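Local structure of CrtC domain-containing protein (Fusarium vanettenii 77-13-4, 7A0Q) at residues Asn122-Lys126 with Arg137-His142; Arg89-Leu93 with Asn144-Asp148; Ser292-Asp296 with Gly326-Ser330. The protein probably acts as a kievitone hydratase, a lyase thought to add water to the plant isoflavonoid phytoalexin kievitone. All coordinates share one frame; numbering follows the deposited sequence.

Overall arrangement
From the N terminus, the first segment met is 89-93, on strand 86-94, which opens contact 2. The chain then runs through strand 123-127 and turns back along strand 136-142, where 122-126 and 137-142 pair in contact 1. Strand 145-152 follows directly and closes contact 2. Contact 1 is therefore nested inside the loop of contact 2, and the two touch through Ser140 with Val145 and Arg137 with Asp148. Contact 3 opens and closes later, in the second lipocalin-like domain, where it joins strands 295-308 and 317-328 of a closed barrel. Its centre lies about 38 Å from that of contact 1, across the centre of the chain.

Contact 1 (Asn122-Lys126 with Arg137-His142); sequences NNGIK and RSYSNH
The side-chain oxygen of Asn123 takes the shortest direct hydrogen bond between the segments: Asn141 N donates to Asn123 OD1 at 2.7 Å, nearly straight and in the carbonyl plane. Asn123 CG stands anti to its carbonyl carbon (chi1 -39°), and from there the amide reaches across to the partner backbone. Asn123 ND2 bonds to Val120 O and to two waters, which pass the link on to Asn141 O and His142 ND1. The side chain of Asn141 works in the reverse sense. Asn141 ND2 donates to Asn122 O at 2.8 Å, and the acceptor lies in the amide plane of Asn141. Tyr139 leans over Gly124, with Gly124 N 3.4 Å above the ring centre on one face and Asn122 O at the ring edge. Gly124 CA also makes a CH-pi contact with this face. Lys126 and Arg137 run side by side, and their aliphatic parts touch at Lys126 CG and Arg137 CB, 4.1 Å apart. Arg137 forms salt bridges to Asp148 and Glu128. Backbone bonds pair Gly124 with Tyr139 and Lys126 with Arg137. This is the regular pairing of an antiparallel beta hairpin, here in the CrtC N-terminal lipocalin domain.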
loop_
_atom_site.group_PDB
_atom_site.type_symbol
_atom_site.label_atom_id
_atom_site.label_comp_id
_atom_site.label_asym_id
_atom_site.label_seq_id
_atom_site.Cartn_x
_atom_site.Cartn_y
_atom_site.Cartn_z
ATOM N N ASN A 122 20.969 -5.788 -1.325
ATOM C CA ASN A 122 20.399 -6.522 -2.456
ATOM C C ASN A 122 18.886 -6.630 -2.359
ATOM O O ASN A 122 18.304 -7.682 -2.629
ATOM C CB ASN A 122 21.035 -7.906 -2.550
ATOM C CG ASN A 122 20.978 -8.485 -3.956
ATOM O OD1 ASN A 122 20.617 -7.797 -4.918
ATOM N ND2 ASN A 122 21.333 -9.760 -4.081
ATOM N N ASN A 123 18.230 -5.545 -1.949
ATOM C CA ASN A 123 16.791 -5.474 -1.764
ATOM C C ASN A 123 16.340 -4.126 -2.293
ATOM O O ASN A 123 17.017 -3.126 -2.064
ATOM C CB ASN A 123 16.399 -5.577 -0.281
ATOM C CG ASN A 123 17.243 -6.574 0.489
ATOM O OD1 ASN A 123 17.033 -7.776 0.391
ATOM N ND2 ASN A 123 18.188 -6.072 1.283
ATOM N N GLY A 124 15.209 -4.078 -2.990
ATOM C CA GLY A 124 14.732 -2.778 -3.429
ATOM C C GLY A 124 13.562 -2.863 -4.397
ATOM O O GLY A 124 12.869 -3.885 -4.490
ATOM N N ILE A 125 13.335 -1.738 -5.081
ATOM C CA ILE A 125 12.290 -1.594 -6.091
ATOM C C ILE A 125 12.923 -0.922 -7.299
ATOM O O ILE A 125 13.670 0.051 -7.154
ATOM C CB ILE A 125 11.087 -0.786 -5.561
ATOM C CG1 ILE A 125 10.389 -1.556 -4.426
ATOM C CG2 ILE A 125 10.103 -0.470 -6.690
ATOM C CD1 ILE A 125 9.333 -0.745 -3.676
ATOM N N LYS A 126 12.688 -1.468 -8.486
ATOM C CA LYS A 126 13.285 -0.846 -9.655
ATOM C C LYS A 126 12.359 -0.984 -10.849
ATOM O O LYS A 126 11.555 -1.917 -10.939
ATOM C CB LYS A 126 14.655 -1.460 -9.984
ATOM C CG LYS A 126 14.603 -2.927 -10.361
ATOM C CD LYS A 126 16.016 -3.508 -10.598
ATOM C CE LYS A 126 16.720 -2.823 -11.766
ATOM N NZ LYS A 126 17.965 -3.557 -12.179
ATOM N N ARG A 137 9.707 -3.972 -10.546
ATOM C CA ARG A 137 10.207 -5.122 -9.800
ATOM C C ARG A 137 10.381 -4.760 -8.334
ATOM O O ARG A 137 11.047 -3.770 -8.018
ATOM C CB ARG A 137 11.539 -5.620 -10.375
ATOM C CG ARG A 137 12.087 -6.879 -9.679
ATOM C CD ARG A 137 13.508 -7.251 -10.169
ATOM N NE ARG A 137 13.560 -7.404 -11.619
ATOM C CZ ARG A 137 13.263 -8.529 -12.270
ATOM N NH1 ARG A 137 12.893 -9.611 -11.599
ATOM N NH2 ARG A 137 13.329 -8.569 -13.594
ATOM N N SER A 138 9.780 -5.563 -7.450
ATOM C CA SER A 138 10.031 -5.517 -6.009
ATOM C C SER A 138 10.779 -6.784 -5.623
ATOM O O SER A 138 10.288 -7.887 -5.869
ATOM C CB SER A 138 8.731 -5.411 -5.203
ATOM O OG SER A 138 8.077 -4.178 -5.444
ATOM N N TYR A 139 11.953 -6.638 -5.012
ATOM C CA TYR A 139 12.772 -7.813 -4.740
ATOM C C TYR A 139 13.438 -7.711 -3.375
ATOM O O TYR A 139 13.716 -6.621 -2.865
ATOM C CB TYR A 139 13.826 -8.025 -5.837
ATOM C CG TYR A 139 14.853 -6.924 -5.903
ATOM C CD1 TYR A 139 14.574 -5.733 -6.571
ATOM C CD2 TYR A 139 16.089 -7.056 -5.278
ATOM C CE1 TYR A 139 15.500 -4.708 -6.626
ATOM C CE2 TYR A 139 17.032 -6.033 -5.332
ATOM C CZ TYR A 139 16.730 -4.868 -6.013
ATOM O OH TYR A 139 17.641 -3.836 -6.071
ATOM N N SER A 140 13.682 -8.879 -2.784
ATOM C CA SER A 140 14.239 -8.984 -1.447
ATOM C C SER A 140 15.098 -10.237 -1.392
ATOM O O SER A 140 14.721 -11.280 -1.945
ATOM C CB SER A 140 13.126 -9.042 -0.386
ATOM O OG SER A 140 13.668 -9.175 0.920
ATOM N N ASN A 141 16.263 -10.120 -0.727
ATOM C CA ASN A 141 17.219 -11.222 -0.569
ATOM C C ASN A 141 17.717 -11.167 0.868
ATOM O O ASN A 141 18.879 -10.864 1.150
ATOM C CB ASN A 141 18.361 -11.124 -1.570
ATOM C CG ASN A 141 17.889 -11.315 -2.984
ATOM O OD1 ASN A 141 17.589 -12.436 -3.403
ATOM N ND2 ASN A 141 17.801 -10.225 -3.731
ATOM N N HIS A 142 16.791 -11.430 1.776
ATOM C CA HIS A 142 17.001 -11.402 3.209
ATOM C C HIS A 142 16.575 -12.753 3.751
ATOM O O HIS A 142 15.652 -13.380 3.222
ATOM C CB HIS A 142 16.177 -10.274 3.834
ATOM C CG HIS A 142 16.544 -9.940 5.244
ATOM N ND1 HIS A 142 17.449 -8.950 5.561
ATOM C CD2 HIS A 142 16.092 -10.430 6.423
ATOM C CE1 HIS A 142 17.558 -8.862 6.875
ATOM N NE2 HIS A 142 16.746 -9.750 7.422
HETATM O O HOH W 1 19.904 -8.712 2.206
HETATM O O HOH W 2 19.026 -7.714 3.996
#

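Contact 2 (Arg89-Leu93 with Asn144-Asp148); sequences RASTL and NVTFD
Ala90, Val145 and Phe147 meet where two strands cross at nearly a right angle, 93° between their directions. The side chains of Ala90 and Thr92 point at the other strand, and those of Val145 and Phe147 point back at them. The methyl of Ala90 touches both partners, which come from the same strand. Ala90 CB lies 3.9 Å from Val145 CG1 and 3.8 Å from Phe147 CZ. It reaches the phenyl ring at the edge, near the ring plane. Val145 CG1 is anti to the backbone N (chi1 -178°), which turns this methyl to Ala90. Thr92 CG2 completes the apolar patch more loosely, 4.3 Å from Phe147 CD2, and approaches that ring obliquely. The hydroxyl end of Thr92 is bridged by a water. This water lies 2.7 Å from Thr92 OG1 and donates to Asn144 O at 2.6 Å. This is near-perpendicular packing of strands through their side chains, inside the CrtC N-terminal lipocalin domain, with one water link at its margin. Val145 also touches His101 and Tyr103 of strand 100-107, while Phe147 touches Val75 and Ala77 of strand 72-81. Strand 145-152 crosses strand 86-94, which pairs with both of these strands.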
loop_
_atom_site.group_PDB
_atom_site.type_symbol
_atom_site.label_atom_id
_atom_site.label_comp_id
_atom_site.label_asym_id
_atom_site.label_seq_id
_atom_site.Cartn_x
_atom_site.Cartn_y
_atom_site.Cartn_z
ATOM N N ARG A 89 11.976 -2.057 3.584
ATOM C CA ARG A 89 11.340 -3.006 4.481
ATOM C C ARG A 89 10.390 -3.888 3.682
ATOM O O ARG A 89 9.902 -3.503 2.612
ATOM C CB ARG A 89 10.620 -2.293 5.649
ATOM C CG ARG A 89 9.557 -1.291 5.230
ATOM C CD ARG A 89 9.086 -0.498 6.442
ATOM N NE ARG A 89 8.007 0.424 6.101
ATOM C CZ ARG A 89 7.400 1.218 6.981
ATOM N NH1 ARG A 89 7.779 1.205 8.260
ATOM N NH2 ARG A 89 6.419 2.023 6.587
ATOM N N ALA A 90 10.174 -5.101 4.177
ATOM C CA ALA A 90 9.403 -6.080 3.417
ATOM C C ALA A 90 8.850 -7.122 4.370
ATOM O O ALA A 90 9.407 -7.359 5.446
ATOM C CB ALA A 90 10.259 -6.760 2.338
ATOM N N SER A 91 7.774 -7.779 3.936
ATOM C CA SER A 91 7.173 -8.833 4.744
ATOM C C SER A 91 6.490 -9.850 3.845
ATOM O O SER A 91 6.159 -9.572 2.688
ATOM C CB SER A 91 6.170 -8.270 5.760
ATOM O OG SER A 91 5.015 -7.733 5.125
ATOM N N THR A 92 6.288 -11.047 4.397
ATOM C CA THR A 92 5.482 -12.075 3.754
ATOM C C THR A 92 4.494 -12.619 4.766
ATOM O O THR A 92 4.822 -12.757 5.948
ATOM C CB THR A 92 6.331 -13.229 3.209
ATOM O OG1 THR A 92 6.925 -13.921 4.313
ATOM C CG2 THR A 92 7.427 -12.710 2.287
ATOM N N LEU A 93 3.281 -12.909 4.300
ATOM C CA LEU A 93 2.235 -13.498 5.127
ATOM C C LEU A 93 1.669 -14.695 4.383
ATOM O O LEU A 93 1.207 -14.557 3.247
ATOM C CB LEU A 93 1.122 -12.486 5.433
ATOM C CG LEU A 93 -0.076 -13.013 6.236
ATOM C CD1 LEU A 93 0.338 -13.375 7.661
ATOM C CD2 LEU A 93 -1.234 -12.017 6.229
ATOM N N ASN A 144 14.650 -15.418 5.406
ATOM C CA ASN A 144 13.225 -15.578 5.678
ATOM C C ASN A 144 12.346 -14.521 5.014
ATOM O O ASN A 144 11.128 -14.564 5.202
ATOM C CB ASN A 144 12.914 -15.614 7.183
ATOM C CG ASN A 144 13.643 -16.736 7.897
ATOM O OD1 ASN A 144 13.125 -17.844 8.018
ATOM N ND2 ASN A 144 14.850 -16.453 8.368
ATOM N N VAL A 145 12.907 -13.585 4.243
ATOM C CA VAL A 145 12.106 -12.712 3.378
ATOM C C VAL A 145 12.817 -12.578 2.036
ATOM O O VAL A 145 13.606 -11.653 1.816
ATOM C CB VAL A 145 11.857 -11.331 4.014
ATOM C CG1 VAL A 145 10.975 -10.473 3.097
ATOM C CG2 VAL A 145 11.201 -11.468 5.362
ATOM N N THR A 146 12.562 -13.515 1.130
ATOM C CA THR A 146 13.230 -13.547 -0.160
ATOM C C THR A 146 12.180 -13.700 -1.250
ATOM O O THR A 146 11.347 -14.607 -1.187
ATOM C CB THR A 146 14.249 -14.699 -0.225
ATOM O OG1 THR A 146 15.353 -14.403 0.643
ATOM C CG2 THR A 146 14.778 -14.867 -1.643
ATOM N N PHE A 147 12.190 -12.792 -2.219
ATOM C CA PHE A 147 11.211 -12.837 -3.298
ATOM C C PHE A 147 11.729 -11.981 -4.440
ATOM O O PHE A 147 12.670 -11.200 -4.285
ATOM C CB PHE A 147 9.812 -12.382 -2.838
ATOM C CG PHE A 147 9.775 -11.003 -2.212
ATOM C CD1 PHE A 147 9.784 -9.858 -3.008
ATOM C CD2 PHE A 147 9.700 -10.860 -0.831
ATOM C CE1 PHE A 147 9.746 -8.588 -2.424
ATOM C CE2 PHE A 147 9.639 -9.583 -0.237
ATOM C CZ PHE A 147 9.659 -8.458 -1.046
ATOM N N ASP A 148 11.110 -12.148 -5.602
ATOM C CA ASP A 148 11.510 -11.403 -6.797
ATOM C C ASP A 148 10.252 -11.296 -7.655
ATOM O O ASP A 148 9.911 -12.218 -8.397
ATOM C CB ASP A 148 12.656 -12.102 -7.519
ATOM C CG ASP A 148 13.238 -11.279 -8.655
ATOM O OD1 ASP A 148 12.689 -10.209 -8.983
ATOM O OD2 ASP A 148 14.251 -11.723 -9.238
HETATM O O HOH W 3 9.086 -15.535 3.856
#

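Contact 3 (Ser292-Asp296 with Gly326-Ser330); sequences SGFGD and GNVHS
The Phe294 ring carries Val328 CG1 over one face, 3.8 Å above the plane and offset toward the rim, in a CH-pi contact. Val328 CG2 touches the ring, 3.8 Å from Phe294 CE2. The His329 ring stands obliquely to Phe294, with planes 72° apart, and the two meet at Phe294 CD1 and His329 NE2. Gly293 O lies at the edge of the imidazole, in its plane, 3.2 Å from His329 CE1. Phe294 O sits over one face of that ring and also accepts the backbone bond from His329 N at 2.9 Å. Phe294 CG is anti to the backbone N (chi1 -174°), and the ring swings back to Val328 although its CB points away. Gly295 is nearly extended, and Gly295 CA lies 3.1 Å from Asn327 O, a CA-H...O contact. Asn327 N bonds to Asp296 O at 2.9 Å, while the return bond from Asp296 N to Asn327 O is weak. Asn327 OD1 accepts from Ser330 N at 3.0 Å, an Asx motif at the end of strand 317-328. Phe294 and Gly295 both face Ile291 in a classic beta bulge. The contact joins the start of strand 295-308 to the end of 317-328, away from the hairpin's loop, in the eight-stranded barrel of the lipocalin-like domain. Phe294 packs on Leu260 and Leu262 of strand 259-275 and meets Tyr231 edge-to-face, while Val328 touches Ile226 and Tyr231.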
loop_
_atom_site.group_PDB
_atom_site.type_symbol
_atom_site.label_atom_id
_atom_site.label_comp_id
_atom_site.label_asym_id
_atom_site.label_seq_id
_atom_site.Cartn_x
_atom_site.Cartn_y
_atom_site.Cartn_z
ATOM N N SER A 292 -19.249 8.464 3.219
ATOM C CA SER A 292 -20.453 9.265 3.009
ATOM C C SER A 292 -21.022 9.051 1.617
ATOM O O SER A 292 -20.335 9.267 0.612
ATOM C CB SER A 292 -20.145 10.748 3.221
ATOM O OG SER A 292 -21.330 11.540 3.175
ATOM N N GLY A 293 -22.289 8.640 1.566
ATOM C CA GLY A 293 -22.984 8.453 0.313
ATOM C C GLY A 293 -22.635 7.182 -0.426
ATOM O O GLY A 293 -23.175 6.951 -1.516
ATOM N N PHE A 294 -21.759 6.344 0.132
ATOM C CA PHE A 294 -21.225 5.192 -0.587
ATOM C C PHE A 294 -21.516 3.876 0.120
ATOM O O PHE A 294 -22.117 2.985 -0.488
ATOM C CB PHE A 294 -19.712 5.374 -0.796
ATOM C CG PHE A 294 -19.087 4.306 -1.651
ATOM C CD1 PHE A 294 -19.210 4.345 -3.034
ATOM C CD2 PHE A 294 -18.380 3.258 -1.080
ATOM C CE1 PHE A 294 -18.643 3.364 -3.825
ATOM C CE2 PHE A 294 -17.807 2.275 -1.869
ATOM C CZ PHE A 294 -17.939 2.325 -3.246
ATOM N N GLY A 295 -21.101 3.714 1.372
ATOM C CA GLY A 295 -21.394 2.478 2.078
ATOM C C GLY A 295 -20.750 2.469 3.444
ATOM O O GLY A 295 -20.089 3.425 3.856
ATOM N N ASP A 296 -20.964 1.374 4.165
ATOM C CA ASP A 296 -20.315 1.198 5.454
ATOM C C ASP A 296 -19.676 -0.180 5.501
ATOM O O ASP A 296 -20.126 -1.117 4.838
ATOM C CB ASP A 296 -21.278 1.407 6.647
ATOM C CG ASP A 296 -22.567 0.625 6.524
ATOM O OD1 ASP A 296 -22.576 -0.453 5.897
ATOM O OD2 ASP A 296 -23.588 1.088 7.070
ATOM N N GLY A 326 -19.615 -5.397 4.391
ATOM C CA GLY A 326 -20.331 -4.142 4.485
ATOM C C GLY A 326 -21.373 -4.045 3.394
ATOM O O GLY A 326 -21.829 -5.058 2.865
ATOM N N ASN A 327 -21.749 -2.813 3.078
ATOM C CA ASN A 327 -22.686 -2.559 1.999
ATOM C C ASN A 327 -22.158 -1.430 1.136
ATOM O O ASN A 327 -21.410 -0.569 1.602
ATOM C CB ASN A 327 -24.095 -2.203 2.515
ATOM C CG ASN A 327 -24.234 -0.735 2.881
ATOM O OD1 ASN A 327 -24.563 0.109 2.039
ATOM N ND2 ASN A 327 -23.992 -0.423 4.144
ATOM N N VAL A 328 -22.530 -1.463 -0.135
ATOM C CA VAL A 328 -22.316 -0.351 -1.046
ATOM C C VAL A 328 -23.663 -0.032 -1.669
ATOM O O VAL A 328 -24.262 -0.895 -2.324
ATOM C CB VAL A 328 -21.274 -0.668 -2.128
ATOM C CG1 VAL A 328 -21.224 0.455 -3.143
ATOM C CG2 VAL A 328 -19.908 -0.893 -1.495
ATOM N N HIS A 329 -24.145 1.191 -1.447
ATOM C CA HIS A 329 -25.463 1.612 -1.916
ATOM C C HIS A 329 -26.523 0.586 -1.521
ATOM O O HIS A 329 -27.342 0.149 -2.331
ATOM C CB HIS A 329 -25.451 1.860 -3.423
ATOM C CG HIS A 329 -24.436 2.874 -3.854
ATOM N ND1 HIS A 329 -24.275 4.084 -3.212
ATOM C CD2 HIS A 329 -23.526 2.855 -4.856
ATOM C CE1 HIS A 329 -23.310 4.768 -3.803
ATOM N NE2 HIS A 329 -22.839 4.044 -4.802
ATOM N N SER A 330 -26.459 0.175 -0.254
ATOM C CA SER A 330 -27.420 -0.705 0.409
ATOM C C SER A 330 -27.396 -2.135 -0.120
ATOM O O SER A 330 -28.314 -2.911 0.177
ATOM C CB SER A 330 -28.848 -0.151 0.321
ATOM O OG SER A 330 -28.858 1.259 0.477
#